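Local coordinates for Non-structural polyprotein (PDB 4GUA) that carries a papain-like cysteine protease, a macro domain and a zinc-binding domain, and is processed into replication proteins of the virus, at residues A[54-62]-A[238-249]. Residues are numbered along the deposited sequence; the frame is centred on the assembly and turned at random.
Sequences YALDVICIK and FQQCEDHAATLK. With SO4 (sulfate ion), chain L.
Tyr54, Val58 and Ile61 of helix 52-64 meet Ala245, Ala246, Glu242 and Phe238 of helix 237-257 in a nearly antiparallel helix pair, the segment axes 10.8 Å apart at 173°. The pair illustrates how an interdomain seam can be closed by side chains meeting between two antiparallel helices: the first helix belongs to the papain-like protease, the second packs beside a mixed seven-stranded sheet, probably the methyltransferase-like domain known from alphavirus nsP2.

Apolar contacts lie towards both ends. With CG anti to its carbonyl carbon (chi1 -66°), Tyr54 reaches across to the alanines; Ala246 N sits at the ring edge, 4.1 Å from CE2, while Ala245 CB, nearest CD2, stands oblique to the ring. Helix 275-286 adds Val280 and Asn276 against the same tyrosine. At the other end Ile61 CD1 meets the edge of the Phe238 ring, 3.8 Å from CE1, each side chain reaching towards the other helix; Pro147 also touches this phenylalanine.

Between them the buried Glu242 brings its carboxylate among methyl groups. Val58 CG2 abuts OE2, and Ile61 CD1 lies 3.5 Å from that same oxygen. Lys62 NZ is 4.4 Å from Glu242 OE1, too long for a salt bridge; its charge may favour the ionised acid, though Asp57 near OE2 and the surrounding methyls would probably oppose this. The lysine, bent at chi2 and chi4, gives its ammonium to Asn144 O and crosses Gln239 at about a right angle, CE beside NE2; the glutamine amide has its main polar partner in Asn235.

The extended aliphatic chain of Lys249 passes the Tyr54 hydroxyl, CD 3.6 Å from OH, and carries the ammonium to a salt bridge with Asp516 and to a sulfate, probably from the crystallisation liquor: Lys249 NZ donates to sulfate O4 at 3.0 Å and, weakly, to O3 at 3.5 Å.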
loop_
_atom_site.group_PDB
_atom_site.type_symbol
_atom_site.label_atom_id
_atom_site.label_comp_id
_atom_site.label_asym_id
_atom_site.label_seq_id
_atom_site.Cartn_x
_atom_site.Cartn_y
_atom_site.Cartn_z
ATOM N N TYR A 54 0.864 17.802 -2.050
ATOM C CA TYR A 54 1.923 17.059 -2.728
ATOM C C TYR A 54 3.148 17.952 -2.857
ATOM O O TYR A 54 4.281 17.523 -2.587
ATOM C CB TYR A 54 1.498 16.602 -4.114
ATOM C CG TYR A 54 0.383 15.584 -4.149
ATOM C CD1 TYR A 54 -0.311 15.228 -2.998
ATOM C CD2 TYR A 54 0.023 14.973 -5.347
ATOM C CE1 TYR A 54 -1.342 14.295 -3.043
ATOM C CE2 TYR A 54 -0.998 14.044 -5.402
ATOM C CZ TYR A 54 -1.682 13.711 -4.250
ATOM O OH TYR A 54 -2.701 12.784 -4.309
ATOM N N ALA A 55 2.913 19.199 -3.259
ATOM C CA ALA A 55 4.008 20.144 -3.448
ATOM C C ALA A 55 4.786 20.328 -2.151
ATOM O O ALA A 55 6.011 20.395 -2.162
ATOM C CB ALA A 55 3.485 21.482 -3.949
ATOM N N LEU A 56 4.067 20.397 -1.036
ATOM C CA LEU A 56 4.697 20.626 0.255
ATOM C C LEU A 56 5.587 19.442 0.619
ATOM O O LEU A 56 6.670 19.623 1.172
ATOM C CB LEU A 56 3.647 20.874 1.341
ATOM C CG LEU A 56 4.215 21.128 2.742
ATOM C CD1 LEU A 56 5.277 22.232 2.745
ATOM C CD2 LEU A 56 3.098 21.465 3.722
ATOM N N ASP A 57 5.129 18.233 0.312
ATOM C CA ASP A 57 5.934 17.039 0.568
ATOM C C ASP A 57 7.226 17.106 -0.251
ATOM O O ASP A 57 8.313 16.854 0.266
ATOM C CB ASP A 57 5.139 15.761 0.251
ATOM C CG ASP A 57 5.794 14.495 0.814
ATOM O OD1 ASP A 57 5.848 14.333 2.050
ATOM O OD2 ASP A 57 6.242 13.641 0.014
ATOM N N VAL A 58 7.103 17.470 -1.523
ATOM C CA VAL A 58 8.262 17.583 -2.407
ATOM C C VAL A 58 9.269 18.618 -1.904
ATOM O O VAL A 58 10.480 18.411 -1.983
ATOM C CB VAL A 58 7.834 17.950 -3.847
ATOM C CG1 VAL A 58 8.951 18.689 -4.565
ATOM C CG2 VAL A 58 7.427 16.700 -4.624
ATOM N N ILE A 59 8.764 19.741 -1.403
ATOM C CA ILE A 59 9.626 20.828 -0.961
ATOM C C ILE A 59 10.352 20.426 0.309
ATOM O O ILE A 59 11.518 20.758 0.506
ATOM C CB ILE A 59 8.828 22.118 -0.718
ATOM C CG1 ILE A 59 8.289 22.641 -2.047
ATOM C CG2 ILE A 59 9.710 23.180 -0.069
ATOM C CD1 ILE A 59 7.091 23.528 -1.907
ATOM N N CYS A 60 9.652 19.700 1.169
ATOM C CA CYS A 60 10.236 19.229 2.407
ATOM C C CYS A 60 11.399 18.285 2.085
ATOM O O CYS A 60 12.503 18.437 2.614
ATOM C CB CYS A 60 9.174 18.517 3.246
ATOM S SG CYS A 60 9.739 17.994 4.875
ATOM N N ILE A 61 11.170 17.335 1.182
ATOM C CA ILE A 61 12.230 16.407 0.815
ATOM C C ILE A 61 13.408 17.158 0.209
ATOM O O ILE A 61 14.562 16.860 0.496
ATOM C CB ILE A 61 11.764 15.366 -0.211
ATOM C CG1 ILE A 61 10.632 14.511 0.356
ATOM C CG2 ILE A 61 12.938 14.479 -0.630
ATOM C CD1 ILE A 61 10.093 13.499 -0.640
ATOM N N LYS A 62 13.116 18.136 -0.636
ATOM C CA LYS A 62 14.172 18.853 -1.332
ATOM C C LYS A 62 15.054 19.687 -0.408
ATOM O O LYS A 62 16.260 19.709 -0.582
ATOM C CB LYS A 62 13.579 19.723 -2.439
ATOM C CG LYS A 62 13.342 18.975 -3.739
ATOM C CD LYS A 62 14.665 18.485 -4.326
ATOM C CE LYS A 62 14.462 17.501 -5.445
ATOM N NZ LYS A 62 14.152 16.171 -4.872
ATOM N N PHE A 238 12.369 8.047 -8.227
ATOM C CA PHE A 238 11.582 8.694 -7.190
ATOM C C PHE A 238 11.018 10.033 -7.652
ATOM O O PHE A 238 9.839 10.320 -7.426
ATOM C CB PHE A 238 12.417 8.907 -5.925
ATOM C CG PHE A 238 11.591 9.282 -4.734
ATOM C CD1 PHE A 238 11.286 10.613 -4.472
ATOM C CD2 PHE A 238 11.078 8.303 -3.898
ATOM C CE1 PHE A 238 10.505 10.961 -3.377
ATOM C CE2 PHE A 238 10.300 8.640 -2.805
ATOM C CZ PHE A 238 10.009 9.972 -2.546
ATOM N N GLN A 239 11.841 10.845 -8.310
ATOM C CA GLN A 239 11.392 12.156 -8.771
ATOM C C GLN A 239 10.319 12.013 -9.831
ATOM O O GLN A 239 9.415 12.830 -9.921
ATOM C CB GLN A 239 12.550 12.975 -9.334
ATOM C CG GLN A 239 12.166 14.391 -9.726
ATOM C CD GLN A 239 13.377 15.292 -9.897
ATOM O OE1 GLN A 239 14.134 15.155 -10.858
ATOM N NE2 GLN A 239 13.565 16.217 -8.961
ATOM N N GLN A 240 10.444 10.985 -10.657
ATOM C CA GLN A 240 9.467 10.758 -11.704
ATOM C C GLN A 240 8.117 10.408 -11.081
ATOM O O GLN A 240 7.079 10.865 -11.550
ATOM C CB GLN A 240 9.936 9.650 -12.647
ATOM C CG GLN A 240 9.104 9.539 -13.903
ATOM C CD GLN A 240 9.765 8.705 -14.967
ATOM O OE1 GLN A 240 10.527 7.791 -14.670
ATOM N NE2 GLN A 240 9.469 9.007 -16.219
ATOM N N CYS A 241 8.133 9.610 -10.016
ATOM C CA CYS A 241 6.901 9.270 -9.312
ATOM C C CYS A 241 6.244 10.537 -8.797
ATOM O O CYS A 241 5.042 10.737 -8.986
ATOM C CB CYS A 241 7.166 8.299 -8.155
ATOM S SG CYS A 241 7.425 6.577 -8.675
ATOM N N GLU A 242 7.038 11.378 -8.136
ATOM C CA GLU A 242 6.561 12.654 -7.621
ATOM C C GLU A 242 5.869 13.468 -8.712
ATOM O O GLU A 242 4.726 13.870 -8.549
ATOM C CB GLU A 242 7.721 13.468 -7.030
ATOM C CG GLU A 242 8.310 12.901 -5.742
ATOM C CD GLU A 242 9.418 13.786 -5.162
ATOM O OE1 GLU A 242 10.397 14.077 -5.883
ATOM O OE2 GLU A 242 9.309 14.197 -3.983
ATOM N N ASP A 243 6.554 13.687 -9.831
ATOM C CA ASP A 243 6.009 14.471 -10.943
ATOM C C ASP A 243 4.745 13.854 -11.513
ATOM O O ASP A 243 3.887 14.557 -12.039
ATOM C CB ASP A 243 7.034 14.593 -12.074
ATOM C CG ASP A 243 8.170 15.533 -11.736
ATOM O OD1 ASP A 243 8.026 16.335 -10.793
ATOM O OD2 ASP A 243 9.207 15.476 -12.425
ATOM N N HIS A 244 4.680 12.532 -11.483
ATOM C CA HIS A 244 3.554 11.799 -12.043
ATOM C C HIS A 244 2.355 11.694 -11.112
ATOM O O HIS A 244 1.239 11.539 -11.581
ATOM C CB HIS A 244 3.995 10.396 -12.474
ATOM C CG HIS A 244 2.978 9.673 -13.300
ATOM N ND1 HIS A 244 2.526 10.145 -14.514
ATOM C CD2 HIS A 244 2.302 8.525 -13.067
ATOM C CE1 HIS A 244 1.631 9.305 -15.003
ATOM N NE2 HIS A 244 1.472 8.316 -14.141
ATOM N N ALA A 245 2.583 11.779 -9.804
ATOM C CA ALA A 245 1.533 11.515 -8.813
ATOM C C ALA A 245 0.208 12.227 -9.086
ATOM O O ALA A 245 -0.844 11.583 -9.147
ATOM C CB ALA A 245 2.030 11.874 -7.426
ATOM N N ALA A 246 0.244 13.545 -9.248
ATOM C CA ALA A 246 -0.986 14.289 -9.491
ATOM C C ALA A 246 -1.622 13.849 -10.806
ATOM O O ALA A 246 -2.844 13.786 -10.916
ATOM C CB ALA A 246 -0.730 15.794 -9.494
ATOM N N THR A 247 -0.794 13.567 -11.808
ATOM C CA THR A 247 -1.296 13.084 -13.093
ATOM C C THR A 247 -2.065 11.783 -12.926
ATOM O O THR A 247 -3.165 11.616 -13.449
ATOM C CB THR A 247 -0.148 12.822 -14.073
ATOM O OG1 THR A 247 0.520 14.056 -14.364
ATOM C CG2 THR A 247 -0.676 12.194 -15.364
ATOM N N LEU A 248 -1.491 10.887 -12.139
ATOM C CA LEU A 248 -2.024 9.560 -11.934
ATOM C C LEU A 248 -3.411 9.685 -11.340
ATOM O O LEU A 248 -4.360 9.061 -11.817
ATOM C CB LEU A 248 -1.107 8.804 -10.973
ATOM C CG LEU A 248 -1.470 7.371 -10.604
ATOM C CD1 LEU A 248 -1.509 6.483 -11.832
ATOM C CD2 LEU A 248 -0.470 6.841 -9.583
ATOM N N LYS A 249 -3.519 10.510 -10.302
ATOM C CA LYS A 249 -4.787 10.715 -9.612
ATOM C C LYS A 249 -5.850 11.364 -10.499
ATOM O O LYS A 249 -6.994 10.921 -10.529
ATOM C CB LYS A 249 -4.588 11.570 -8.366
ATOM C CG LYS A 249 -5.861 11.740 -7.556
ATOM C CD LYS A 249 -5.633 12.605 -6.337
ATOM C CE LYS A 249 -6.859 12.636 -5.455
ATOM N NZ LYS A 249 -6.651 13.485 -4.255
HETATM S S SO4 L . -6.459 17.244 -4.046
HETATM O O1 SO4 L . -7.079 17.663 -2.788
HETATM O O2 SO4 L . -6.208 18.405 -4.898
HETATM O O3 SO4 L . -5.188 16.580 -3.754
HETATM O O4 SO4 L . -7.360 16.331 -4.748
#